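Local coordinates for uric acid degradation bifunctional protein PucL (Bacillus subtilis, PDB 6A4M) that probably oxidises uric acid, as the urate oxidase part of a bifunctional enzyme of uric acid degradation, at residues Y14-T19 / E80-E85; K22-S27 / R225-T230; S201-N206 / L258-F263; W270-E275 / K283-P288. All blocks are in the same frame, centred on the assembly; numbering follows the deposited sequence.

Interaction 1: residues Y14-T19 / E80-E85; sequences YLKPLT and EGTTTE
Leu18 and Thr82 mark the closest backbone approach, 5.2 Å from CA to CA, where loop 14-19 passes the turn that leads into helix 84-98. Taken from Leu15 to Leu18 and from Glu80 to Thr83, the two runs diverge by 55°, and no hydrogen bond links them directly. Thr82 makes the largest single share of the contact. Its methyl CG2, anti to its own carbonyl carbon, faces the loop backbone, 3.2 Å from Pro17 O and 3.4 Å from Lys16 O. Its hydroxyl branch turns toward Leu18, OG1 lying 3.6 Å from Leu18 CD1, and the two side chains cross at about a right angle. The extended chain of Lys16 runs past the turn with CD 3.6 Å from Glu80 O, and its end then leads away. Leu15, with CG anti to the backbone N (chi1 -172°), brings CG to 3.6 Å from Gly81 O and also touches Val37 of strand 36-45. An alanine in place of Leu15 would probably open a gap between the Gly81 carbonyl and Val37. Thr83 N-caps the helix, its OG1 bonded to Gly86 N and also to Tyr211 O. Aliphatic groups laid against carbonyls thus give the fit, while one amide from farther along the loop, Asn34 ND2, ties the segments together by bonding both Lys16 O and Thr82 O.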
# COMPACT_ATOMS: atom_id res chain seq x y z
N TYR A 14 11.15 -16.41 -3.64
CA TYR A 14 10.56 -17.48 -2.81
C TYR A 14 10.44 -17.16 -1.32
O TYR A 14 10.86 -17.95 -0.47
CB TYR A 14 11.30 -18.80 -3.06
CG TYR A 14 11.26 -19.19 -4.51
CD1 TYR A 14 10.08 -19.62 -5.09
CD2 TYR A 14 12.40 -19.07 -5.32
CE1 TYR A 14 10.02 -19.96 -6.44
CE2 TYR A 14 12.35 -19.40 -6.66
CZ TYR A 14 11.16 -19.85 -7.22
OH TYR A 14 11.10 -20.18 -8.55
N LEU A 15 9.87 -16.00 -1.03
CA LEU A 15 9.44 -15.66 0.33
C LEU A 15 8.23 -16.54 0.68
O LEU A 15 7.54 -17.03 -0.22
CB LEU A 15 9.07 -14.17 0.41
CG LEU A 15 8.77 -13.54 1.78
CD1 LEU A 15 10.05 -13.27 2.55
CD2 LEU A 15 7.98 -12.25 1.61
N LYS A 16 8.00 -16.76 1.97
CA LYS A 16 6.88 -17.60 2.41
C LYS A 16 5.56 -17.04 1.85
O LYS A 16 5.29 -15.86 2.03
CB LYS A 16 6.81 -17.67 3.93
CG LYS A 16 5.93 -18.79 4.45
CD LYS A 16 5.55 -18.59 5.91
CE LYS A 16 4.74 -19.77 6.43
NZ LYS A 16 3.82 -19.38 7.54
N PRO A 17 4.76 -17.88 1.16
CA PRO A 17 3.49 -17.38 0.60
C PRO A 17 2.50 -16.88 1.65
O PRO A 17 2.39 -17.48 2.72
CB PRO A 17 2.91 -18.60 -0.12
CG PRO A 17 4.06 -19.51 -0.36
CD PRO A 17 5.02 -19.28 0.76
N LEU A 18 1.80 -15.79 1.35
CA LEU A 18 0.69 -15.33 2.18
C LEU A 18 -0.56 -16.12 1.79
O LEU A 18 -1.09 -15.94 0.69
CB LEU A 18 0.46 -13.82 1.99
CG LEU A 18 -0.72 -13.15 2.73
CD1 LEU A 18 -0.68 -13.41 4.22
CD2 LEU A 18 -0.71 -11.66 2.45
N THR A 19 -1.00 -17.00 2.69
CA THR A 19 -2.16 -17.87 2.47
C THR A 19 -3.11 -17.81 3.66
O THR A 19 -2.73 -17.35 4.74
CB THR A 19 -1.73 -19.33 2.24
OG1 THR A 19 -0.96 -19.79 3.36
CG2 THR A 19 -0.88 -19.44 0.97
N GLU A 80 11.31 -14.99 7.91
CA GLU A 80 10.45 -16.14 7.60
C GLU A 80 8.94 -15.83 7.58
O GLU A 80 8.12 -16.75 7.61
CB GLU A 80 10.73 -17.28 8.59
CG GLU A 80 12.20 -17.64 8.70
CD GLU A 80 12.47 -18.96 9.40
OE1 GLU A 80 11.55 -19.79 9.53
OE2 GLU A 80 13.63 -19.16 9.81
N GLY A 81 8.59 -14.55 7.53
CA GLY A 81 7.19 -14.11 7.44
C GLY A 81 6.74 -13.87 6.01
O GLY A 81 7.49 -14.14 5.06
N THR A 82 5.51 -13.37 5.86
CA THR A 82 4.84 -13.25 4.56
C THR A 82 4.65 -11.81 4.05
O THR A 82 4.25 -11.63 2.90
CB THR A 82 3.44 -13.91 4.61
OG1 THR A 82 2.65 -13.31 5.65
CG2 THR A 82 3.56 -15.40 4.89
N THR A 83 4.97 -10.81 4.88
CA THR A 83 4.62 -9.41 4.59
C THR A 83 5.77 -8.44 4.81
O THR A 83 6.64 -8.66 5.66
CB THR A 83 3.47 -8.94 5.49
OG1 THR A 83 3.87 -9.04 6.87
CG2 THR A 83 2.21 -9.76 5.26
N THR A 84 5.74 -7.34 4.06
CA THR A 84 6.63 -6.20 4.27
C THR A 84 6.45 -5.57 5.66
O THR A 84 7.43 -5.15 6.27
CB THR A 84 6.41 -5.13 3.17
OG1 THR A 84 6.71 -5.70 1.90
CG2 THR A 84 7.29 -3.90 3.39
N GLU A 85 5.21 -5.53 6.14
CA GLU A 85 4.92 -5.00 7.49
C GLU A 85 5.66 -5.79 8.58
O GLU A 85 6.25 -5.19 9.49
CB GLU A 85 3.41 -5.03 7.77
CG GLU A 85 2.60 -4.01 6.97
CD GLU A 85 2.02 -4.56 5.66
OE1 GLU A 85 2.65 -5.43 5.02
OE2 GLU A 85 0.93 -4.10 5.27

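Interaction 2: residues K22-S27 / R225-T230; sequences KQIPES and RDLAST
A loop-on-helix contact joins the type I turn Ile24-Ser27 to Asp226, Leu227 and Thr230 of helix 221-233, one of the helices packed against the large antiparallel sheet. Its polar element is a single side-chain hydrogen bond. Ser27 OG stands anti to its backbone N (chi1 -176°) and donates to Asp226 OD2 at 2.6 Å, meeting the oxygen on its anti side and 18° out of the carboxylate plane. The other oxygen, OD1, lies 2.8 Å from NE of Arg225 in a salt bridge whose hydrogen bond is weak; Arg225 also pairs with Glu138. Beside this polar group the contact turns apolar: Ile24 CD1 meets Leu227 CD1 at 3.7 Å, the side chains crossing at about a right angle, with Phe255 touching both. The Glu26 chain bends at chi2 (94°) and crosses Leu227 obliquely, Glu26 CD 3.8 Å from Leu227 CD2. Thr230 spends its hydroxyl within the helix, OG1 donating to Leu227 O at 2.8 Å, and presents CG2 to Glu26 O. Leu227, Ile24 and the aliphatic part of Glu26 thus supply the surface, while the Glu26 carboxylate ties the turn to Arg254 of helix 240-254; Arg254 and Arg225 would probably favour the ionised forms of Glu26 and Asp226.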
# COMPACT_ATOMS: atom_id res chain seq x y z
N LYS A 22 -8.52 -13.63 4.86
CA LYS A 22 -9.97 -13.46 4.87
C LYS A 22 -10.40 -12.69 3.62
O LYS A 22 -10.07 -11.51 3.47
CB LYS A 22 -10.43 -12.72 6.13
CG LYS A 22 -11.92 -12.88 6.42
CD LYS A 22 -12.48 -11.76 7.29
CE LYS A 22 -13.94 -12.01 7.63
NZ LYS A 22 -14.64 -10.77 8.08
N GLN A 23 -11.11 -13.36 2.72
CA GLN A 23 -11.57 -12.74 1.48
C GLN A 23 -12.79 -11.86 1.74
O GLN A 23 -13.58 -12.14 2.64
CB GLN A 23 -11.92 -13.81 0.43
CG GLN A 23 -10.75 -14.71 0.08
CD GLN A 23 -11.03 -15.63 -1.09
OE1 GLN A 23 -11.65 -15.23 -2.09
NE2 GLN A 23 -10.57 -16.87 -0.99
N ILE A 24 -12.91 -10.79 0.96
CA ILE A 24 -14.08 -9.90 1.01
C ILE A 24 -14.80 -9.95 -0.34
O ILE A 24 -14.18 -10.27 -1.36
CB ILE A 24 -13.70 -8.45 1.39
CG1 ILE A 24 -12.74 -7.81 0.37
CG2 ILE A 24 -13.08 -8.43 2.78
CD1 ILE A 24 -12.60 -6.31 0.54
N PRO A 25 -16.12 -9.63 -0.36
CA PRO A 25 -16.87 -9.68 -1.63
C PRO A 25 -16.34 -8.76 -2.74
O PRO A 25 -16.41 -9.13 -3.91
CB PRO A 25 -18.29 -9.25 -1.22
CG PRO A 25 -18.37 -9.52 0.24
CD PRO A 25 -16.99 -9.29 0.78
N GLU A 26 -15.79 -7.60 -2.36
CA GLU A 26 -15.36 -6.58 -3.33
C GLU A 26 -13.97 -6.79 -3.95
O GLU A 26 -13.51 -5.94 -4.72
CB GLU A 26 -15.44 -5.19 -2.67
CG GLU A 26 -16.84 -4.76 -2.24
CD GLU A 26 -17.17 -5.08 -0.79
OE1 GLU A 26 -16.64 -6.07 -0.24
OE2 GLU A 26 -17.98 -4.32 -0.20
N SER A 27 -13.30 -7.90 -3.64
CA SER A 27 -11.95 -8.17 -4.15
C SER A 27 -11.71 -9.67 -4.32
O SER A 27 -12.01 -10.45 -3.42
CB SER A 27 -10.90 -7.59 -3.18
OG SER A 27 -9.58 -7.75 -3.67
N ARG A 225 -7.52 -1.36 -2.36
CA ARG A 225 -7.52 -0.85 -3.72
C ARG A 225 -8.81 -1.19 -4.48
O ARG A 225 -9.41 -0.31 -5.09
CB ARG A 225 -6.30 -1.42 -4.46
CG ARG A 225 -6.09 -0.93 -5.89
CD ARG A 225 -6.63 -1.89 -6.93
NE ARG A 225 -6.25 -3.28 -6.69
CZ ARG A 225 -5.07 -3.83 -7.00
NH1 ARG A 225 -4.10 -3.12 -7.58
NH2 ARG A 225 -4.86 -5.11 -6.72
N ASP A 226 -9.23 -2.45 -4.43
CA ASP A 226 -10.45 -2.89 -5.11
C ASP A 226 -11.71 -2.32 -4.46
O ASP A 226 -12.65 -1.94 -5.15
CB ASP A 226 -10.54 -4.42 -5.15
CG ASP A 226 -9.45 -5.06 -6.01
OD1 ASP A 226 -8.86 -4.37 -6.88
OD2 ASP A 226 -9.19 -6.26 -5.82
N LEU A 227 -11.72 -2.26 -3.12
CA LEU A 227 -12.78 -1.55 -2.39
C LEU A 227 -12.96 -0.11 -2.89
O LEU A 227 -14.09 0.34 -3.11
CB LEU A 227 -12.50 -1.52 -0.88
CG LEU A 227 -13.18 -2.59 -0.04
CD1 LEU A 227 -12.55 -2.67 1.34
CD2 LEU A 227 -14.68 -2.31 0.07
N ALA A 228 -11.84 0.58 -3.06
CA ALA A 228 -11.83 1.97 -3.52
C ALA A 228 -12.44 2.16 -4.91
O ALA A 228 -13.05 3.19 -5.16
CB ALA A 228 -10.41 2.53 -3.50
N SER A 229 -12.28 1.17 -5.79
CA SER A 229 -12.87 1.22 -7.13
C SER A 229 -14.33 0.73 -7.20
O SER A 229 -15.06 1.16 -8.08
CB SER A 229 -12.00 0.45 -8.14
OG SER A 229 -12.14 -0.95 -7.99
N THR A 230 -14.74 -0.16 -6.28
CA THR A 230 -16.15 -0.61 -6.21
C THR A 230 -17.05 0.49 -5.68
O THR A 230 -18.12 0.74 -6.23
CB THR A 230 -16.34 -1.86 -5.32
OG1 THR A 230 -15.89 -1.58 -3.99
CG2 THR A 230 -15.59 -3.07 -5.89

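Interaction 3: residues S201-N206 / L258-F263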
# COMPACT_ATOMS: atom_id res chain seq x y z
N SER A 201 -4.19 5.33 3.50
CA SER A 201 -3.47 4.74 4.63
C SER A 201 -4.44 4.11 5.61
O SER A 201 -5.62 4.43 5.59
CB SER A 201 -2.68 5.82 5.38
OG SER A 201 -1.71 6.43 4.56
N TRP A 202 -3.93 3.22 6.46
CA TRP A 202 -4.73 2.63 7.53
C TRP A 202 -3.86 2.20 8.72
O TRP A 202 -2.73 1.74 8.56
CB TRP A 202 -5.54 1.44 7.01
CG TRP A 202 -4.74 0.36 6.37
CD1 TRP A 202 -4.20 -0.74 6.98
CD2 TRP A 202 -4.37 0.26 4.98
NE1 TRP A 202 -3.53 -1.52 6.06
CE2 TRP A 202 -3.62 -0.93 4.83
CE3 TRP A 202 -4.61 1.06 3.86
CZ2 TRP A 202 -3.10 -1.33 3.60
CZ3 TRP A 202 -4.10 0.66 2.63
CH2 TRP A 202 -3.35 -0.53 2.51
N GLN A 203 -4.42 2.36 9.92
CA GLN A 203 -3.77 1.98 11.17
C GLN A 203 -4.58 0.88 11.84
O GLN A 203 -5.81 0.96 11.90
CB GLN A 203 -3.63 3.18 12.10
CG GLN A 203 -2.68 4.24 11.59
CD GLN A 203 -2.51 5.40 12.56
OE1 GLN A 203 -3.47 6.07 12.92
NE2 GLN A 203 -1.27 5.65 12.97
N TYR A 204 -3.89 -0.14 12.34
CA TYR A 204 -4.53 -1.25 13.05
C TYR A 204 -4.74 -0.88 14.52
O TYR A 204 -3.90 -0.20 15.11
CB TYR A 204 -3.68 -2.51 12.98
CG TYR A 204 -3.54 -3.14 11.61
CD1 TYR A 204 -2.63 -2.65 10.68
CD2 TYR A 204 -4.31 -4.25 11.27
CE1 TYR A 204 -2.49 -3.25 9.43
CE2 TYR A 204 -4.18 -4.85 10.02
CZ TYR A 204 -3.27 -4.35 9.11
OH TYR A 204 -3.14 -4.95 7.88
N GLU A 205 -5.84 -1.35 15.09
CA GLU A 205 -6.06 -1.28 16.54
C GLU A 205 -5.00 -2.14 17.24
O GLU A 205 -4.35 -1.69 18.19
CB GLU A 205 -7.46 -1.78 16.91
CG GLU A 205 -7.90 -1.45 18.33
CD GLU A 205 -9.06 -2.30 18.82
OE1 GLU A 205 -9.81 -2.87 17.99
OE2 GLU A 205 -9.24 -2.40 20.05
N ASN A 206 -4.83 -3.36 16.74
CA ASN A 206 -3.84 -4.31 17.25
C ASN A 206 -2.68 -4.40 16.26
O ASN A 206 -2.84 -4.89 15.14
CB ASN A 206 -4.50 -5.67 17.47
CG ASN A 206 -5.42 -5.68 18.68
OD1 ASN A 206 -5.13 -5.06 19.71
ND2 ASN A 206 -6.55 -6.38 18.56
N LEU A 258 -9.23 -2.23 11.92
CA LEU A 258 -8.69 -0.89 11.69
C LEU A 258 -9.34 0.16 12.59
O LEU A 258 -10.54 0.12 12.85
CB LEU A 258 -8.84 -0.49 10.22
CG LEU A 258 -8.23 -1.45 9.19
CD1 LEU A 258 -8.54 -0.99 7.78
CD2 LEU A 258 -6.73 -1.59 9.40
N THR A 259 -8.53 1.11 13.05
CA THR A 259 -8.99 2.24 13.86
C THR A 259 -9.43 3.41 12.98
O THR A 259 -10.46 4.03 13.23
CB THR A 259 -7.88 2.72 14.82
OG1 THR A 259 -7.45 1.62 15.64
CG2 THR A 259 -8.37 3.86 15.71
N ASP A 260 -8.63 3.71 11.96
CA ASP A 260 -8.90 4.83 11.06
C ASP A 260 -8.26 4.63 9.69
O ASP A 260 -7.31 3.85 9.55
CB ASP A 260 -8.43 6.15 11.68
CG ASP A 260 -7.02 6.07 12.25
OD1 ASP A 260 -6.07 5.83 11.47
OD2 ASP A 260 -6.87 6.24 13.47
N VAL A 261 -8.79 5.34 8.69
CA VAL A 261 -8.30 5.30 7.32
C VAL A 261 -8.08 6.74 6.85
O VAL A 261 -9.02 7.54 6.87
CB VAL A 261 -9.32 4.61 6.38
CG1 VAL A 261 -8.72 4.34 5.00
CG2 VAL A 261 -9.81 3.30 6.99
N SER A 262 -6.85 7.07 6.45
CA SER A 262 -6.52 8.42 5.97
C SER A 262 -6.40 8.46 4.45
O SER A 262 -6.14 7.45 3.81
CB SER A 262 -5.23 8.91 6.61
OG SER A 262 -5.35 8.96 8.01
N PHE A 263 -6.61 9.66 3.90
CA PHE A 263 -6.65 9.87 2.46
C PHE A 263 -5.86 11.12 2.11
O PHE A 263 -6.04 12.15 2.73
CB PHE A 263 -8.09 10.05 1.98
CG PHE A 263 -8.94 8.82 2.13
CD1 PHE A 263 -9.57 8.53 3.34
CD2 PHE A 263 -9.12 7.96 1.06
CE1 PHE A 263 -10.36 7.39 3.47
CE2 PHE A 263 -9.91 6.82 1.19
CZ PHE A 263 -10.53 6.54 2.40
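Trp202 and Leu258 meet where two neighbouring antiparallel strands, 194-204 and 258-267, pair in the sheet; the two helices 221-233 and 240-254 come between them in the chain, an order that fits the T-fold of the uricase family. Leu258 CD2 touches two rings. It sits over the centre of one face of Tyr204, 4.1 Å from the ring centroid and 11° off the normal, and also reaches Trp202 CD1 at 3.6 Å, obliquely to the indole. The aromatic rings meet each other differently: Tyr204 CE1 lies in the plane of the Trp202 ring, at its edge. Tyr204 is fixed at its far end by a hydrogen bond from Val219 N to its OH. Val261 shares the sheet face of Trp202 and packs on Ile251 of helix 240-254. On the reverse face Gln203 and Asp260 cross obliquely, with Gln203 CB 3.7 Å from Asp260 OD1. An alanine in place of Gln203 would probably leave the Asp260 carboxylate without its amide neighbour across the strands. Ser201 and Ser262 form a hydrogen-bonded pair: Ser201 N reaches Ser262 O at 2.9 Å, and Ser262 N returns to Ser201 O at 3.0 Å.

Interaction 4: residues W270-E275 / K283-P288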
# COMPACT_ATOMS: atom_id res chain seq x y z
N TRP A 270 -9.71 16.52 -16.59
CA TRP A 270 -9.28 17.09 -17.87
C TRP A 270 -10.11 18.29 -18.28
O TRP A 270 -11.22 18.50 -17.77
CB TRP A 270 -9.37 16.03 -18.99
CG TRP A 270 -8.57 14.80 -18.72
CD1 TRP A 270 -7.29 14.73 -18.24
CD2 TRP A 270 -8.99 13.45 -18.93
NE1 TRP A 270 -6.89 13.42 -18.14
CE2 TRP A 270 -7.92 12.61 -18.56
CE3 TRP A 270 -10.18 12.86 -19.41
CZ2 TRP A 270 -7.99 11.21 -18.63
CZ3 TRP A 270 -10.25 11.47 -19.49
CH2 TRP A 270 -9.16 10.66 -19.10
N ASP A 271 -9.58 19.07 -19.21
CA ASP A 271 -10.31 20.19 -19.82
C ASP A 271 -11.01 19.72 -21.09
O ASP A 271 -10.41 19.01 -21.90
CB ASP A 271 -9.36 21.35 -20.15
CG ASP A 271 -8.83 22.04 -18.90
OD1 ASP A 271 -9.48 21.96 -17.84
OD2 ASP A 271 -7.76 22.68 -18.99
N THR A 272 -12.27 20.11 -21.26
CA THR A 272 -13.04 19.79 -22.46
C THR A 272 -12.58 20.69 -23.60
O THR A 272 -12.38 21.88 -23.40
CB THR A 272 -14.55 20.00 -22.26
OG1 THR A 272 -14.97 19.39 -21.04
CG2 THR A 272 -15.34 19.38 -23.41
N VAL A 273 -12.41 20.10 -24.79
CA VAL A 273 -12.10 20.87 -26.00
C VAL A 273 -13.23 20.77 -27.04
O VAL A 273 -13.55 21.77 -27.68
CB VAL A 273 -10.73 20.48 -26.62
CG1 VAL A 273 -9.61 20.81 -25.64
CG2 VAL A 273 -10.65 19.02 -27.01
N VAL A 274 -13.82 19.59 -27.20
CA VAL A 274 -15.01 19.39 -28.04
C VAL A 274 -16.16 18.88 -27.16
O VAL A 274 -16.12 17.75 -26.66
CB VAL A 274 -14.74 18.39 -29.19
CG1 VAL A 274 -15.98 18.24 -30.07
CG2 VAL A 274 -13.53 18.82 -30.01
N GLU A 275 -17.17 19.73 -26.96
CA GLU A 275 -18.31 19.41 -26.09
C GLU A 275 -19.31 18.45 -26.75
O GLU A 275 -19.91 17.62 -26.06
CB GLU A 275 -19.02 20.70 -25.66
CG GLU A 275 -19.95 20.56 -24.46
CD GLU A 275 -19.21 20.37 -23.14
OE1 GLU A 275 -18.32 21.20 -22.83
OE2 GLU A 275 -19.53 19.41 -22.41
N LYS A 283 -17.08 12.80 -25.91
CA LYS A 283 -16.44 14.11 -26.01
C LYS A 283 -14.93 13.93 -26.17
O LYS A 283 -14.40 12.84 -25.94
CB LYS A 283 -16.72 14.94 -24.76
CG LYS A 283 -18.20 15.06 -24.42
CD LYS A 283 -18.46 16.00 -23.24
CE LYS A 283 -19.93 16.00 -22.87
NZ LYS A 283 -20.17 16.53 -21.50
N VAL A 284 -14.24 15.01 -26.55
CA VAL A 284 -12.78 15.05 -26.57
C VAL A 284 -12.29 16.00 -25.49
O VAL A 284 -12.85 17.09 -25.31
CB VAL A 284 -12.23 15.48 -27.95
CG1 VAL A 284 -10.71 15.56 -27.93
CG2 VAL A 284 -12.69 14.50 -29.02
N TYR A 285 -11.25 15.58 -24.76
CA TYR A 285 -10.64 16.36 -23.69
C TYR A 285 -9.14 16.47 -23.90
O TYR A 285 -8.57 15.77 -24.74
CB TYR A 285 -10.89 15.71 -22.32
CG TYR A 285 -12.32 15.36 -22.01
CD1 TYR A 285 -12.86 14.15 -22.41
CD2 TYR A 285 -13.13 16.24 -21.30
CE1 TYR A 285 -14.17 13.82 -22.12
CE2 TYR A 285 -14.45 15.92 -21.01
CZ TYR A 285 -14.96 14.71 -21.42
OH TYR A 285 -16.26 14.38 -21.13
N THR A 286 -8.50 17.33 -23.11
CA THR A 286 -7.04 17.47 -23.13
C THR A 286 -6.47 17.70 -21.73
O THR A 286 -7.20 17.91 -20.76
CB THR A 286 -6.58 18.59 -24.09
OG1 THR A 286 -5.17 18.50 -24.29
CG2 THR A 286 -6.94 19.98 -23.55
N GLU A 287 -5.14 17.65 -21.64
CA GLU A 287 -4.44 17.79 -20.37
C GLU A 287 -4.60 19.24 -19.88
O GLU A 287 -4.43 20.18 -20.66
CB GLU A 287 -2.96 17.43 -20.54
CG GLU A 287 -2.23 17.10 -19.24
CD GLU A 287 -2.53 15.71 -18.70
OE1 GLU A 287 -3.46 15.03 -19.18
OE2 GLU A 287 -1.81 15.29 -17.78
N PRO A 288 -4.95 19.42 -18.59
CA PRO A 288 -5.09 20.77 -18.06
C PRO A 288 -3.75 21.40 -17.70
O PRO A 288 -2.70 20.78 -17.87
CB PRO A 288 -5.94 20.55 -16.80
CG PRO A 288 -5.52 19.21 -16.32
CD PRO A 288 -5.25 18.40 -17.56
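A two-stranded beta hairpin with a classic beta bulge, standing far from the centre of the chain, joins Val273 and Val274 to Val284. Both valine N-H groups converge on one acceptor: Val273 N lies 3.1 Å and Val274 N 3.3 Å from Val284 O, arriving from the same face of its carbonyl plane. Before the bulge the strands keep regular antiparallel pairing, and Asp271 and Thr286 exchange backbone bonds, with Thr286 N 2.8 Å from Asp271 O. Side chains divide between the two faces. On one, Tyr285 lies alongside Thr272, its CE2 3.5 Å from Thr272 OG1, and its CB touches Trp270 CB at 3.7 Å. The Trp270 and Tyr285 side chains cross at about a right angle; the indole takes Pro288 CD at its edge and meets the ring of Phe195, which links the hairpin base to strand 194-204. Val273 reaches two side chains on one face of the other strand: CG2 meets Val284 CG1 at 3.6 Å, and CG1 meets Thr286 CG2. At the far end Glu275 and Lys283 run side by side, NZ bonding OE2 at 3.1 Å in a salt bridge. Backbone bonds and aromatic contacts at the base therefore hold this surface hairpin together with an ion pair towards its connecting loop, where solvent would probably weaken the attraction.

Overall arrangement
Two of the four contacts draw on the loop between strands 3-13 and 36-45: interaction 1 sets it against the start of helix 84-98 and interaction 2 against helix 221-233, their centres about 21 Å apart. Interaction 3 lies about 16 Å from interaction 2, centre to centre, in the large antiparallel sheet; helix 221-233 follows strand 194-204 in the chain, and the segments of the two contacts alternate. Interaction 4 comes last, following strand 258-267, and its centre is about 45 Å from that of interaction 1, across the middle of the chain. The N-terminal loop thus bridges early and late elements of the fold, whereas the hairpin is a local, outlying addition.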